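Local coordinates for protein putative nucleotide-diphospho-sugar transferase (Desulfovibrio desulfuricans subsp. desulfuricans, PDB 3CGX) that is of unverified function but probably transfers a sugar from a nucleotide-diphospho-sugar donor, at residues F9-L23 with N29-M43. Numbering follows the deposited sequence.
Sequences FFVKYPEPGKVKTRL and NDKAAMLYRHFVQDM
Tyr36 of helix 29-43 meets Lys12, Pro14, Val19 and Lys20 of the loop after strand 9-11. Its CG lies anti to the backbone N (chi1 174°), directing the ring at this loop. Pro14 CB and Val19 CG2 approach CD2 from opposite sides of the ring plane, while Lys20 CE nears CD1 on the Val19 side. Lys12 N donates to Tyr36 OH (3.1 Å) with a nearly straight N-H...O angle of 162°. Lys12 O lies in the ring plane at its edge, close to CE2. The Tyr36 hydroxyl shares a second hydrogen bond with Ser111 OG.

Lys20 bends at chi2, and its CG packs against Tyr36 CB at 3.8 Å. The ammonium end runs on to a salt bridge with Asp112. Arg37 bends at chi3 (-76°), which sets its guanidinium with one face against Pro14 CG. Its NH2 donates a long bond to Tyr13 OH (3.3 Å), and the ring and guanidinium planes are almost perpendicular. A water joins Arg37 NE to Pro14 O.

Ala32 and Ala33 let the backbones come close. Ala33 CB meets Val19 CG2 at 3.7 Å. Ala32 CB touches Lys20 O (3.3 Å) and packs against Leu23 CG. A second water is held by Gly17 N, Val19 O and Asn29 O. At the strand end, Phe9 CZ rests on Met43 CB (3.7 Å). The selenium of Met43, a selenomethionine, lies at that ring's edge in a Met-aromatic contact. Val40 CG1 packs against both Phe9 and Val11.

The helix runs nearly antiparallel to the strand, as in the first beta-alpha unit of a Rossmann-like GT-A fold. Apolar contacts are joined by a few directed bonds. The Tyr36 hydroxyl, with two hydrogen-bond partners, and the paired Lys20 probably hold the loop's shape. A bound imidazole nearby, probably from the crystallisation liquor, may mark a pocket.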
loop_
_atom_site.group_PDB
_atom_site.type_symbol
_atom_site.label_atom_id
_atom_site.label_comp_id
_atom_site.label_asym_id
_atom_site.label_seq_id
_atom_site.Cartn_x
_atom_site.Cartn_y
_atom_site.Cartn_z
ATOM N N PHE A 9 -5.428 -3.944 2.099
ATOM C CA PHE A 9 -4.736 -2.666 2.330
ATOM C C PHE A 9 -3.838 -2.768 3.565
ATOM O O PHE A 9 -4.290 -2.860 4.672
ATOM C CB PHE A 9 -5.778 -1.552 2.405
ATOM C CG PHE A 9 -5.216 -0.134 2.562
ATOM C CD1 PHE A 9 -4.131 0.304 1.803
ATOM C CD2 PHE A 9 -5.830 0.786 3.406
ATOM C CE1 PHE A 9 -3.684 1.630 1.889
ATOM C CE2 PHE A 9 -5.334 2.123 3.499
ATOM C CZ PHE A 9 -4.244 2.503 2.746
ATOM N N PHE A 10 -2.537 -2.808 3.318
ATOM C CA PHE A 10 -1.525 -3.044 4.345
ATOM C C PHE A 10 -1.071 -1.740 4.961
ATOM O O PHE A 10 -0.587 -0.828 4.274
ATOM C CB PHE A 10 -0.336 -3.840 3.740
ATOM C CG PHE A 10 -0.473 -5.330 3.818
ATOM C CD1 PHE A 10 -1.676 -5.969 3.547
ATOM C CD2 PHE A 10 0.650 -6.126 4.126
ATOM C CE1 PHE A 10 -1.781 -7.332 3.673
ATOM C CE2 PHE A 10 0.553 -7.501 4.189
ATOM C CZ PHE A 10 -0.647 -8.110 3.978
ATOM N N VAL A 11 -1.270 -1.665 6.281
ATOM C CA VAL A 11 -1.055 -0.485 7.117
ATOM C C VAL A 11 -0.362 -0.853 8.438
ATOM O O VAL A 11 -0.261 -2.002 8.808
ATOM C CB VAL A 11 -2.439 0.221 7.436
ATOM C CG1 VAL A 11 -3.189 0.650 6.135
ATOM C CG2 VAL A 11 -3.366 -0.679 8.337
ATOM N N LYS A 12 0.179 0.145 9.091
ATOM C CA LYS A 12 0.649 0.070 10.481
ATOM C C LYS A 12 0.027 1.225 11.303
ATOM O O LYS A 12 -0.180 2.335 10.791
ATOM C CB LYS A 12 2.169 0.140 10.551
ATOM C CG LYS A 12 2.758 -0.058 11.923
ATOM C CD LYS A 12 4.250 -0.268 11.914
ATOM C CE LYS A 12 4.793 -0.427 13.357
ATOM N NZ LYS A 12 6.252 -0.555 13.285
ATOM N N TYR A 13 -0.286 0.948 12.573
ATOM C CA TYR A 13 -0.843 1.995 13.433
ATOM C C TYR A 13 0.214 3.115 13.492
ATOM O O TYR A 13 1.380 2.851 13.747
ATOM C CB TYR A 13 -1.246 1.520 14.838
ATOM C CG TYR A 13 -2.073 2.589 15.469
ATOM C CD1 TYR A 13 -3.443 2.659 15.221
ATOM C CD2 TYR A 13 -1.478 3.594 16.251
ATOM C CE1 TYR A 13 -4.232 3.709 15.740
ATOM C CE2 TYR A 13 -2.250 4.648 16.775
ATOM C CZ TYR A 13 -3.627 4.703 16.490
ATOM O OH TYR A 13 -4.420 5.729 16.966
ATOM N N PRO A 14 -0.189 4.374 13.204
ATOM C CA PRO A 14 0.749 5.522 13.088
ATOM C C PRO A 14 1.223 6.110 14.422
ATOM O O PRO A 14 0.968 7.285 14.732
ATOM C CB PRO A 14 -0.045 6.527 12.283
ATOM C CG PRO A 14 -1.488 6.257 12.748
ATOM C CD PRO A 14 -1.580 4.777 12.918
ATOM N N GLU A 15 1.919 5.285 15.187
ATOM C CA GLU A 15 2.478 5.711 16.472
ATOM C C GLU A 15 3.835 6.372 16.289
ATOM O O GLU A 15 4.705 5.788 15.625
ATOM C CB GLU A 15 2.684 4.510 17.368
ATOM C CG GLU A 15 3.086 4.896 18.746
ATOM C CD GLU A 15 3.268 3.679 19.636
ATOM O OE1 GLU A 15 2.790 2.574 19.270
ATOM O OE2 GLU A 15 3.911 3.836 20.691
ATOM N N PRO A 16 4.037 7.572 16.878
ATOM C CA PRO A 16 5.359 8.206 16.718
ATOM C C PRO A 16 6.496 7.290 17.143
ATOM O O PRO A 16 6.435 6.592 18.184
ATOM C CB PRO A 16 5.247 9.494 17.572
ATOM C CG PRO A 16 3.806 9.776 17.568
ATOM C CD PRO A 16 3.116 8.452 17.611
ATOM N N GLY A 17 7.506 7.245 16.292
ATOM C CA GLY A 17 8.677 6.422 16.515
ATOM C C GLY A 17 8.548 5.009 15.980
ATOM O O GLY A 17 9.516 4.282 15.915
ATOM N N LYS A 18 7.346 4.613 15.581
ATOM C CA LYS A 18 7.119 3.263 15.065
ATOM C C LYS A 18 6.862 3.250 13.573
ATOM O O LYS A 18 6.786 2.175 12.968
ATOM C CB LYS A 18 5.927 2.639 15.796
ATOM C CG LYS A 18 6.122 2.478 17.321
ATOM C CD LYS A 18 5.331 1.267 17.831
ATOM N N VAL A 19 6.681 4.434 12.974
ATOM C CA VAL A 19 6.450 4.536 11.542
ATOM C C VAL A 19 7.285 5.703 10.954
ATOM O O VAL A 19 7.593 6.672 11.641
ATOM C CB VAL A 19 4.941 4.756 11.164
ATOM C CG1 VAL A 19 4.072 3.546 11.581
ATOM C CG2 VAL A 19 4.403 6.136 11.736
ATOM N N LYS A 20 7.696 5.551 9.714
ATOM C CA LYS A 20 8.381 6.632 8.981
ATOM C C LYS A 20 9.517 7.251 9.770
ATOM O O LYS A 20 9.676 8.477 9.853
ATOM C CB LYS A 20 7.366 7.701 8.533
ATOM C CG LYS A 20 6.293 7.165 7.533
ATOM C CD LYS A 20 6.949 6.493 6.281
ATOM C CE LYS A 20 6.010 6.148 5.175
ATOM N NZ LYS A 20 6.671 5.265 4.143
ATOM N N THR A 21 10.337 6.399 10.363
ATOM C CA THR A 21 11.433 6.907 11.179
ATOM C C THR A 21 12.535 7.613 10.380
ATOM O O THR A 21 13.175 8.544 10.870
ATOM C CB THR A 21 12.032 5.798 12.066
ATOM O OG1 THR A 21 12.488 4.739 11.227
ATOM C CG2 THR A 21 10.982 5.341 13.109
ATOM N N ARG A 22 12.757 7.189 9.154
ATOM C CA ARG A 22 13.726 7.867 8.300
ATOM C C ARG A 22 13.273 9.333 7.947
ATOM O O ARG A 22 14.078 10.288 7.964
ATOM C CB ARG A 22 13.936 7.064 7.029
ATOM C CG ARG A 22 14.735 7.791 6.018
ATOM C CD ARG A 22 16.167 7.578 6.185
ATOM N NE ARG A 22 16.956 8.186 5.120
ATOM C CZ ARG A 22 17.180 7.627 3.937
ATOM N NH1 ARG A 22 16.641 6.445 3.620
ATOM N NH2 ARG A 22 17.919 8.264 3.053
ATOM N N LEU A 23 11.987 9.489 7.646
ATOM C CA LEU A 23 11.388 10.809 7.460
ATOM C C LEU A 23 11.464 11.585 8.798
ATOM O O LEU A 23 11.833 12.763 8.839
ATOM C CB LEU A 23 9.956 10.656 6.918
ATOM C CG LEU A 23 9.084 11.889 6.826
ATOM C CD1 LEU A 23 9.720 12.921 5.841
ATOM C CD2 LEU A 23 7.717 11.513 6.372
ATOM N N ASN A 29 9.697 12.790 14.708
ATOM C CA ASN A 29 8.882 11.571 14.717
ATOM C C ASN A 29 7.395 11.835 14.780
ATOM O O ASN A 29 6.623 11.134 14.123
ATOM C CB ASN A 29 9.289 10.632 15.878
ATOM C CG ASN A 29 10.496 9.810 15.555
ATOM O OD1 ASN A 29 10.981 9.830 14.409
ATOM N ND2 ASN A 29 10.998 9.039 16.571
ATOM N N ASP A 30 6.972 12.843 15.539
ATOM C CA ASP A 30 5.529 13.121 15.640
ATOM C C ASP A 30 4.946 13.529 14.284
ATOM O O ASP A 30 3.866 13.066 13.900
ATOM C CB ASP A 30 5.192 14.215 16.658
ATOM C CG ASP A 30 5.393 13.764 18.114
ATOM O OD1 ASP A 30 5.585 12.567 18.378
ATOM O OD2 ASP A 30 5.373 14.626 19.012
ATOM N N LYS A 31 5.636 14.430 13.595
ATOM C CA LYS A 31 5.170 14.915 12.287
ATOM C C LYS A 31 5.199 13.814 11.219
ATOM O O LYS A 31 4.303 13.781 10.366
ATOM C CB LYS A 31 6.007 16.117 11.833
ATOM C CG LYS A 31 5.482 16.841 10.586
ATOM C CD LYS A 31 6.050 18.204 10.462
ATOM C CE LYS A 31 5.422 19.120 11.481
ATOM N NZ LYS A 31 6.066 20.410 11.450
ATOM N N ALA A 32 6.243 12.962 11.255
ATOM C CA ALA A 32 6.377 11.854 10.284
ATOM C C ALA A 32 5.186 10.922 10.468
ATOM O O ALA A 32 4.576 10.479 9.484
ATOM C CB ALA A 32 7.687 11.077 10.466
ATOM N N ALA A 33 4.829 10.655 11.724
ATOM C CA ALA A 33 3.678 9.787 12.021
ATOM C C ALA A 33 2.326 10.444 11.661
ATOM O O ALA A 33 1.419 9.755 11.158
ATOM C CB ALA A 33 3.694 9.299 13.486
HETATM N N MSE A 34 2.209 11.763 11.813
HETATM C CA MSE A 34 0.987 12.482 11.475
HETATM C C MSE A 34 0.798 12.450 9.961
HETATM O O MSE A 34 -0.321 12.230 9.453
HETATM C CB MSE A 34 1.026 13.947 11.976
HETATM C CG MSE A 34 -0.157 14.735 11.616
HETATM SE SE MSE A 34 -1.782 14.085 12.555
HETATM C CE MSE A 34 -0.978 13.627 14.307
ATOM N N LEU A 35 1.894 12.640 9.238
ATOM C CA LEU A 35 1.853 12.563 7.765
ATOM C C LEU A 35 1.370 11.191 7.308
ATOM O O LEU A 35 0.473 11.083 6.452
ATOM C CB LEU A 35 3.190 12.916 7.128
ATOM C CG LEU A 35 3.553 14.382 7.121
ATOM C CD1 LEU A 35 5.079 14.561 6.990
ATOM C CD2 LEU A 35 2.736 15.134 5.959
ATOM N N TYR A 36 1.952 10.149 7.891
ATOM C CA TYR A 36 1.596 8.771 7.519
ATOM C C TYR A 36 0.127 8.498 7.886
ATOM O O TYR A 36 -0.627 7.893 7.116
ATOM C CB TYR A 36 2.591 7.737 8.123
ATOM C CG TYR A 36 2.115 6.316 7.854
ATOM C CD1 TYR A 36 2.112 5.792 6.567
ATOM C CD2 TYR A 36 1.632 5.510 8.898
ATOM C CE1 TYR A 36 1.608 4.498 6.307
ATOM C CE2 TYR A 36 1.160 4.223 8.652
ATOM C CZ TYR A 36 1.127 3.726 7.361
ATOM O OH TYR A 36 0.650 2.473 7.068
ATOM N N ARG A 37 -0.298 9.012 9.035
ATOM C CA ARG A 37 -1.705 8.880 9.463
ATOM C C ARG A 37 -2.616 9.398 8.368
ATOM O O ARG A 37 -3.601 8.737 7.964
ATOM C CB ARG A 37 -1.911 9.598 10.782
ATOM C CG ARG A 37 -3.338 9.663 11.261
ATOM C CD ARG A 37 -3.451 10.531 12.523
ATOM N NE ARG A 37 -2.958 9.788 13.657
ATOM C CZ ARG A 37 -3.729 9.006 14.418
ATOM N NH1 ARG A 37 -5.025 8.929 14.175
ATOM N NH2 ARG A 37 -3.210 8.338 15.445
ATOM N N HIS A 38 -2.255 10.565 7.840
ATOM C CA HIS A 38 -3.032 11.172 6.757
ATOM C C HIS A 38 -2.907 10.449 5.411
ATOM O O HIS A 38 -3.887 10.476 4.620
ATOM C CB HIS A 38 -2.712 12.664 6.648
ATOM C CG HIS A 38 -3.379 13.444 7.733
ATOM N ND1 HIS A 38 -4.682 13.884 7.619
ATOM C CD2 HIS A 38 -2.996 13.711 9.004
ATOM C CE1 HIS A 38 -5.039 14.472 8.749
ATOM N NE2 HIS A 38 -4.037 14.375 9.608
ATOM N N PHE A 39 -1.765 9.822 5.152
ATOM C CA PHE A 39 -1.599 9.031 3.919
ATOM C C PHE A 39 -2.704 7.981 3.944
ATOM O O PHE A 39 -3.424 7.762 2.957
ATOM C CB PHE A 39 -0.294 8.260 3.860
ATOM C CG PHE A 39 0.958 9.095 3.608
ATOM C CD1 PHE A 39 0.951 10.480 3.658
ATOM C CD2 PHE A 39 2.175 8.457 3.450
ATOM C CE1 PHE A 39 2.125 11.193 3.485
ATOM C CE2 PHE A 39 3.369 9.188 3.279
ATOM C CZ PHE A 39 3.313 10.564 3.328
ATOM N N VAL A 40 -2.824 7.327 5.102
ATOM C CA VAL A 40 -3.745 6.199 5.245
ATOM C C VAL A 40 -5.209 6.639 5.122
ATOM O O VAL A 40 -6.026 6.066 4.370
ATOM C CB VAL A 40 -3.478 5.364 6.555
ATOM C CG1 VAL A 40 -4.594 4.361 6.782
ATOM C CG2 VAL A 40 -2.092 4.635 6.499
ATOM N N GLN A 41 -5.551 7.669 5.877
ATOM C CA GLN A 41 -6.893 8.259 5.785
ATOM C C GLN A 41 -7.290 8.646 4.391
ATOM O O GLN A 41 -8.395 8.364 3.948
ATOM C CB GLN A 41 -7.019 9.498 6.674
ATOM C CG GLN A 41 -7.021 9.135 8.113
ATOM C CD GLN A 41 -6.957 10.333 9.030
ATOM O OE1 GLN A 41 -6.570 10.175 10.168
ATOM N NE2 GLN A 41 -7.328 11.550 8.538
ATOM N N ASP A 42 -6.410 9.332 3.694
ATOM C CA ASP A 42 -6.715 9.759 2.351
ATOM C C ASP A 42 -6.897 8.590 1.400
ATOM O O ASP A 42 -7.841 8.589 0.587
ATOM C CB ASP A 42 -5.632 10.700 1.776
ATOM C CG ASP A 42 -5.572 12.048 2.490
ATOM O OD1 ASP A 42 -6.498 12.364 3.227
ATOM O OD2 ASP A 42 -4.564 12.749 2.328
HETATM N N MSE A 43 -6.000 7.605 1.469
HETATM C CA MSE A 43 -6.123 6.427 0.583
HETATM C C MSE A 43 -7.415 5.658 0.860
HETATM O O MSE A 43 -8.095 5.241 -0.085
HETATM C CB MSE A 43 -4.901 5.515 0.703
HETATM C CG MSE A 43 -3.584 6.145 0.216
HETATM SE SE MSE A 43 -2.125 4.926 0.367
HETATM C CE MSE A 43 -2.614 3.739 -1.137
HETATM O O HOH W 1 -0.013 9.896 14.385
HETATM O O HOH W 2 7.427 8.507 13.843
HETATM O O HOH W 3 13.476 9.216 13.565
#